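Local coordinates for protein glutathione peroxidase (Hypocrea jecorina, PDB 6VPD) that probably reduces hydroperoxides to the corresponding alcohols and water, drawing its reducing equivalents from thioredoxin, at residues Y135-K140 / G164-R169; S28-K33 / F158-D163. All coordinates share one frame; numbering follows the deposited sequence.

Contacts 1 and 2 lie side by side on the thioredoxin fold of this glutathione peroxidase, their centres about 8 Å apart. Both reach the hairpin of strands 157-160 and 166-170 in the mixed sheet: contact 1 brings helix 133-141 against the second of these strands, and contact 2 brings the N-terminal loop 28-33 against the end of the first and the turn that follows it. Along the chain the segments alternate, in the order 28-33, 135-140, 158-163, 164-169. The contacts also touch directly, through probable backbone hydrogen bonds of Ile167 N and Gly168 O with Leu159 O and N, and through Trp137 packed on Phe32. The N-terminal residues, the helix and the hairpin thus share one continuous packed region, away from the predicted active-site Cys61.

Contact 1. Residues Y135-K140 / G164-R169; sequences YKWLKK and GKVIGR
Trp137, Leu138 and Val166 make an apolar helix-on-sheet contact in the thioredoxin fold, where helix 133-141 lies across strand 166-170, the outer strand of the sheet's C-terminal hairpin. The short helix and strand axes approach to 9.9 Å and run at 80° to each other, so the interface gathers round a few residues. Its centre is one methyl group, CG2 of Val166. Leu138 brings CD2 to 3.5 Å from that CG2, the two side chains crossing at about a right angle, while Phe158 and Ile160 of the adjacent strand touch Leu138 as well. The six-membered ring of Trp137 reaches the same methyl obliquely, with CZ3 3.7 Å from Val166 CG2.

Farther along the strand, beyond the classic beta bulge in which Ile167 and Gly168 both face Leu159, the extended Arg169 passes the helix with NH1 4.1 Å from Lys139 CG. Its guanidinium is held by a salt bridge to Glu156 and by the carbonyls of Lys142 and Glu149, whereas the Lys139 ammonium binds Val126 O. At the other end, the six-membered ring of Trp137 ends with CH2 3.3 Å from Gly164 O, which lies at the ring's edge near its plane.

Contact 2. Residues S28-K33 / F158-D163; sequences SFFDFK and FLIGRD
Phe29 lays its ring against Ile160, and the contact can be followed outward from the backbone. Its CB meets the branch methyl first, 3.6 Å from Ile160 CG2. With CG anti to the backbone N (chi1 171°), the ring begins under the isoleucine, CG standing 3.7 Å from Ile160 CG1. On one flank of the ring CD1 touches Ile160 CD1 at 3.7 Å, while on the other CD2 lies nearest CG2. CZ at the far end is still 4.2 Å from Ile160 CG1. That methylene sits over the ring centre, 11° off the normal, which makes the approach a CH-pi interaction across the ring face.

The same pairing joins two parts of the thioredoxin fold that are distant in sequence. Phe29 belongs to a short 3-10 turn before strand 33-35, and Ile160 closes strand 157-160, just ahead of the hairpin turn. Val54 of the central sheet and Leu134 and Trp137 of helix 133-141 also touch Phe29, while its backbone hydrogen-bonds with Gly164.

Phe30, next in the 3-10 segment, reaches the turn after that strand. Its CE2 comes 3.4 Å from Arg162 O, obliquely to the ring, and the carbonyl carbon of Asp163 lies at the ring edge. Phe29 CD2 rises 3.8 Å above the Phe30 plane, offset toward the rim. Asp31 reaches back over the 3-10 segment: its OD2 accepts Ser28 N at 3.1 Å, in a nearly straight bond (169°) that arrives from above the carboxylate plane. The Arg162 side chain leads away from the contact, its guanidinium making a salt bridge to Asp84 and hydrogen bonds to Ile187 O and Gly49 O.

Contact 1. Residues Y135-K140 / G164-R169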
loop_
_atom_site.group_PDB
_atom_site.type_symbol
_atom_site.label_atom_id
_atom_site.label_comp_id
_atom_site.label_asym_id
_atom_site.label_seq_id
_atom_site.Cartn_x
_atom_site.Cartn_y
_atom_site.Cartn_z
ATOM N N TYR A 135 -11.324 16.209 2.311
ATOM C CA TYR A 135 -10.046 15.502 2.298
ATOM C C TYR A 135 -8.861 16.438 2.476
ATOM O O TYR A 135 -7.832 16.022 3.025
ATOM C CB TYR A 135 -9.889 14.693 1.012
ATOM C CG TYR A 135 -10.373 13.297 1.231
ATOM C CD1 TYR A 135 -9.521 12.328 1.703
ATOM C CD2 TYR A 135 -11.710 12.974 1.053
ATOM C CE1 TYR A 135 -9.962 11.051 1.949
ATOM C CE2 TYR A 135 -12.170 11.687 1.303
ATOM C CZ TYR A 135 -11.285 10.731 1.746
ATOM O OH TYR A 135 -11.720 9.458 1.998
ATOM N N LYS A 136 -8.964 17.693 2.026
ATOM C CA LYS A 136 -7.914 18.645 2.367
ATOM C C LYS A 136 -7.783 18.783 3.883
ATOM O O LYS A 136 -6.670 18.815 4.425
ATOM C CB LYS A 136 -8.191 19.990 1.704
ATOM C CG LYS A 136 -7.978 19.968 0.193
ATOM C CD LYS A 136 -8.065 21.356 -0.414
ATOM C CE LYS A 136 -8.088 21.273 -1.960
ATOM N NZ LYS A 136 -8.161 22.616 -2.607
ATOM N N TRP A 137 -8.911 18.798 4.591
ATOM C CA TRP A 137 -8.873 18.884 6.045
ATOM C C TRP A 137 -8.343 17.594 6.674
ATOM O O TRP A 137 -7.447 17.641 7.527
ATOM C CB TRP A 137 -10.267 19.221 6.567
ATOM C CG TRP A 137 -10.363 19.332 8.048
ATOM C CD1 TRP A 137 -10.024 20.411 8.821
ATOM C CD2 TRP A 137 -10.858 18.331 8.947
ATOM N NE1 TRP A 137 -10.281 20.141 10.139
ATOM C CE2 TRP A 137 -10.792 18.869 10.245
ATOM C CE3 TRP A 137 -11.369 17.043 8.777
ATOM C CZ2 TRP A 137 -11.206 18.156 11.366
ATOM C CZ3 TRP A 137 -11.757 16.333 9.887
ATOM C CH2 TRP A 137 -11.676 16.889 11.163
ATOM N N LEU A 138 -8.892 16.430 6.276
ATOM C CA LEU A 138 -8.433 15.152 6.827
ATOM C C LEU A 138 -6.920 14.984 6.697
ATOM O O LEU A 138 -6.264 14.471 7.607
ATOM C CB LEU A 138 -9.135 13.979 6.133
ATOM C CG LEU A 138 -10.602 13.697 6.478
ATOM C CD1 LEU A 138 -11.113 12.509 5.695
ATOM C CD2 LEU A 138 -10.823 13.486 7.958
ATOM N N LYS A 139 -6.348 15.421 5.574
ATOM C CA LYS A 139 -4.933 15.167 5.308
ATOM C C LYS A 139 -4.026 16.043 6.176
ATOM O O LYS A 139 -3.057 15.539 6.755
ATOM C CB LYS A 139 -4.662 15.358 3.811
ATOM C CG LYS A 139 -5.048 14.121 2.957
ATOM C CD LYS A 139 -5.597 14.480 1.581
ATOM C CE LYS A 139 -4.568 15.080 0.672
ATOM N NZ LYS A 139 -5.223 15.853 -0.407
ATOM N N LYS A 140 -4.331 17.347 6.284
ATOM C CA LYS A 140 -3.625 18.230 7.213
ATOM C C LYS A 140 -3.775 17.764 8.649
ATOM O O LYS A 140 -2.807 17.777 9.418
ATOM C CB LYS A 140 -4.155 19.667 7.109
ATOM C CG LYS A 140 -3.835 20.387 5.808
ATOM C CD LYS A 140 -2.354 20.692 5.702
ATOM C CE LYS A 140 -2.012 21.331 4.373
ATOM N NZ LYS A 140 -0.541 21.408 4.170
ATOM N N GLY A 164 -15.374 14.718 16.583
ATOM C CA GLY A 164 -15.088 15.190 15.244
ATOM C C GLY A 164 -13.634 15.476 14.917
ATOM O O GLY A 164 -13.364 16.067 13.866
ATOM N N LYS A 165 -12.695 15.099 15.773
ATOM C CA LYS A 165 -11.281 15.206 15.455
ATOM C C LYS A 165 -10.806 13.897 14.836
ATOM O O LYS A 165 -11.297 12.815 15.168
ATOM C CB LYS A 165 -10.445 15.501 16.707
ATOM C CG LYS A 165 -11.044 16.514 17.664
ATOM C CD LYS A 165 -10.678 17.963 17.330
ATOM C CE LYS A 165 -10.983 18.890 18.539
ATOM N NZ LYS A 165 -12.329 19.535 18.462
ATOM N N VAL A 166 -9.835 13.995 13.930
ATOM C CA VAL A 166 -9.249 12.792 13.352
ATOM C C VAL A 166 -8.385 12.118 14.401
ATOM O O VAL A 166 -7.417 12.705 14.890
ATOM C CB VAL A 166 -8.445 13.122 12.091
ATOM C CG1 VAL A 166 -7.882 11.843 11.472
ATOM C CG2 VAL A 166 -9.333 13.851 11.114
ATOM N N ILE A 167 -8.735 10.885 14.763
ATOM C CA ILE A 167 -7.982 10.149 15.769
ATOM C C ILE A 167 -7.106 9.062 15.175
ATOM O O ILE A 167 -6.335 8.455 15.911
ATOM C CB ILE A 167 -8.906 9.557 16.854
ATOM C CG1 ILE A 167 -9.816 8.485 16.283
ATOM C CG2 ILE A 167 -9.769 10.645 17.511
ATOM C CD1 ILE A 167 -11.005 8.188 17.200
ATOM N N GLY A 168 -7.181 8.803 13.874
ATOM C CA GLY A 168 -6.389 7.720 13.313
ATOM C C GLY A 168 -6.322 7.731 11.797
ATOM O O GLY A 168 -7.305 8.060 11.137
ATOM N N ARG A 169 -5.172 7.394 11.226
ATOM C CA ARG A 169 -5.058 7.187 9.791
ATOM C C ARG A 169 -4.270 5.914 9.537
ATOM O O ARG A 169 -3.216 5.712 10.147
ATOM C CB ARG A 169 -4.375 8.373 9.131
ATOM C CG ARG A 169 -4.099 8.193 7.652
ATOM C CD ARG A 169 -3.535 9.477 7.082
ATOM N NE ARG A 169 -3.212 9.359 5.679
ATOM C CZ ARG A 169 -2.905 10.396 4.903
ATOM N NH1 ARG A 169 -2.884 11.639 5.402
ATOM N NH2 ARG A 169 -2.615 10.177 3.619
#

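Contact 2. Residues S28-K33 / F158-D163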
loop_
_atom_site.group_PDB
_atom_site.type_symbol
_atom_site.label_atom_id
_atom_site.label_comp_id
_atom_site.label_asym_id
_atom_site.label_seq_id
_atom_site.Cartn_x
_atom_site.Cartn_y
_atom_site.Cartn_z
ATOM N N SER A 28 -14.401 20.861 12.938
ATOM C CA SER A 28 -14.767 19.506 13.264
ATOM C C SER A 28 -15.254 18.833 11.996
ATOM O O SER A 28 -15.818 19.482 11.107
ATOM C CB SER A 28 -15.856 19.446 14.313
ATOM O OG SER A 28 -17.009 18.839 13.753
ATOM N N PHE A 29 -15.030 17.525 11.932
ATOM C CA PHE A 29 -15.464 16.741 10.789
ATOM C C PHE A 29 -16.933 16.977 10.497
ATOM O O PHE A 29 -17.337 17.069 9.337
ATOM C CB PHE A 29 -15.174 15.260 11.071
ATOM C CG PHE A 29 -15.757 14.311 10.081
ATOM C CD1 PHE A 29 -15.094 14.023 8.894
ATOM C CD2 PHE A 29 -16.939 13.660 10.356
ATOM C CE1 PHE A 29 -15.620 13.109 7.980
ATOM C CE2 PHE A 29 -17.470 12.760 9.452
ATOM C CZ PHE A 29 -16.804 12.477 8.264
ATOM N N PHE A 30 -17.744 17.120 11.532
ATOM C CA PHE A 30 -19.172 17.291 11.279
ATOM C C PHE A 30 -19.538 18.687 10.747
ATOM O O PHE A 30 -20.725 18.928 10.475
ATOM C CB PHE A 30 -19.953 16.959 12.556
ATOM C CG PHE A 30 -19.573 15.620 13.178
ATOM C CD1 PHE A 30 -19.962 14.420 12.592
ATOM C CD2 PHE A 30 -18.828 15.571 14.353
ATOM C CE1 PHE A 30 -19.613 13.198 13.171
ATOM C CE2 PHE A 30 -18.479 14.357 14.931
ATOM C CZ PHE A 30 -18.876 13.172 14.339
ATOM N N ASP A 31 -18.564 19.593 10.564
ATOM C CA ASP A 31 -18.803 20.850 9.858
ATOM C C ASP A 31 -18.954 20.663 8.345
ATOM O O ASP A 31 -19.391 21.595 7.658
ATOM C CB ASP A 31 -17.659 21.857 10.115
ATOM C CG ASP A 31 -17.586 22.339 11.577
ATOM O OD1 ASP A 31 -18.570 22.124 12.312
ATOM O OD2 ASP A 31 -16.552 22.931 11.989
ATOM N N PHE A 32 -18.599 19.504 7.800
ATOM C CA PHE A 32 -18.450 19.409 6.356
ATOM C C PHE A 32 -19.722 18.874 5.711
ATOM O O PHE A 32 -20.548 18.225 6.354
ATOM C CB PHE A 32 -17.273 18.518 5.991
ATOM C CG PHE A 32 -15.933 19.180 6.131
ATOM C CD1 PHE A 32 -15.248 19.135 7.330
ATOM C CD2 PHE A 32 -15.341 19.829 5.041
ATOM C CE1 PHE A 32 -14.010 19.749 7.453
ATOM C CE2 PHE A 32 -14.107 20.431 5.155
ATOM C CZ PHE A 32 -13.440 20.391 6.360
ATOM N N LYS A 33 -19.872 19.179 4.427
ATOM C CA LYS A 33 -20.923 18.644 3.574
ATOM C C LYS A 33 -20.257 17.904 2.423
ATOM O O LYS A 33 -19.191 18.310 1.954
ATOM C CB LYS A 33 -21.841 19.754 3.022
ATOM C CG LYS A 33 -22.560 20.580 4.070
ATOM C CD LYS A 33 -21.707 21.775 4.516
ATOM C CE LYS A 33 -22.402 22.561 5.634
ATOM N NZ LYS A 33 -21.823 23.938 5.809
ATOM N N PHE A 158 -9.506 6.974 7.598
ATOM C CA PHE A 158 -9.438 7.930 8.706
ATOM C C PHE A 158 -10.547 7.642 9.707
ATOM O O PHE A 158 -11.692 7.401 9.320
ATOM C CB PHE A 158 -9.607 9.373 8.268
ATOM C CG PHE A 158 -8.611 9.845 7.264
ATOM C CD1 PHE A 158 -8.749 9.523 5.921
ATOM C CD2 PHE A 158 -7.573 10.701 7.649
ATOM C CE1 PHE A 158 -7.841 10.011 4.978
ATOM C CE2 PHE A 158 -6.657 11.190 6.713
ATOM C CZ PHE A 158 -6.788 10.834 5.379
ATOM N N LEU A 159 -10.219 7.713 10.992
ATOM C CA LEU A 159 -11.166 7.458 12.066
ATOM C C LEU A 159 -11.530 8.780 12.747
ATOM O O LEU A 159 -10.644 9.489 13.234
ATOM C CB LEU A 159 -10.570 6.471 13.061
ATOM C CG LEU A 159 -11.454 6.073 14.236
ATOM C CD1 LEU A 159 -12.733 5.451 13.709
ATOM C CD2 LEU A 159 -10.697 5.125 15.179
ATOM N N ILE A 160 -12.832 9.099 12.778
ATOM C CA ILE A 160 -13.352 10.312 13.399
ATOM C C ILE A 160 -13.944 9.955 14.758
ATOM O O ILE A 160 -14.892 9.162 14.839
ATOM C CB ILE A 160 -14.427 10.998 12.532
ATOM C CG1 ILE A 160 -14.014 11.162 11.051
ATOM C CG2 ILE A 160 -14.775 12.330 13.164
ATOM C CD1 ILE A 160 -12.722 11.861 10.809
ATOM N N GLY A 161 -13.427 10.577 15.825
ATOM C CA GLY A 161 -14.007 10.401 17.141
ATOM C C GLY A 161 -15.313 11.164 17.294
ATOM O O GLY A 161 -15.682 11.997 16.467
ATOM N N ARG A 162 -16.030 10.864 18.383
ATOM C CA ARG A 162 -17.360 11.443 18.582
ATOM C C ARG A 162 -17.321 12.968 18.584
ATOM O O ARG A 162 -18.314 13.612 18.227
ATOM C CB ARG A 162 -17.976 10.939 19.888
ATOM C CG ARG A 162 -18.237 9.444 19.959
ATOM C CD ARG A 162 -19.148 9.183 21.156
ATOM N NE ARG A 162 -19.391 7.771 21.431
ATOM C CZ ARG A 162 -20.519 7.121 21.119
ATOM N NH1 ARG A 162 -21.514 7.752 20.497
ATOM N NH2 ARG A 162 -20.664 5.836 21.434
ATOM N N ASP A 163 -16.180 13.556 18.958
ATOM C CA ASP A 163 -15.982 15.001 18.952
ATOM C C ASP A 163 -15.600 15.564 17.589
ATOM O O ASP A 163 -15.475 16.790 17.467
ATOM C CB ASP A 163 -14.894 15.386 19.954
ATOM C CG ASP A 163 -13.563 14.713 19.653
ATOM O OD1 ASP A 163 -13.556 13.643 18.976
ATOM O OD2 ASP A 163 -12.522 15.248 20.100
#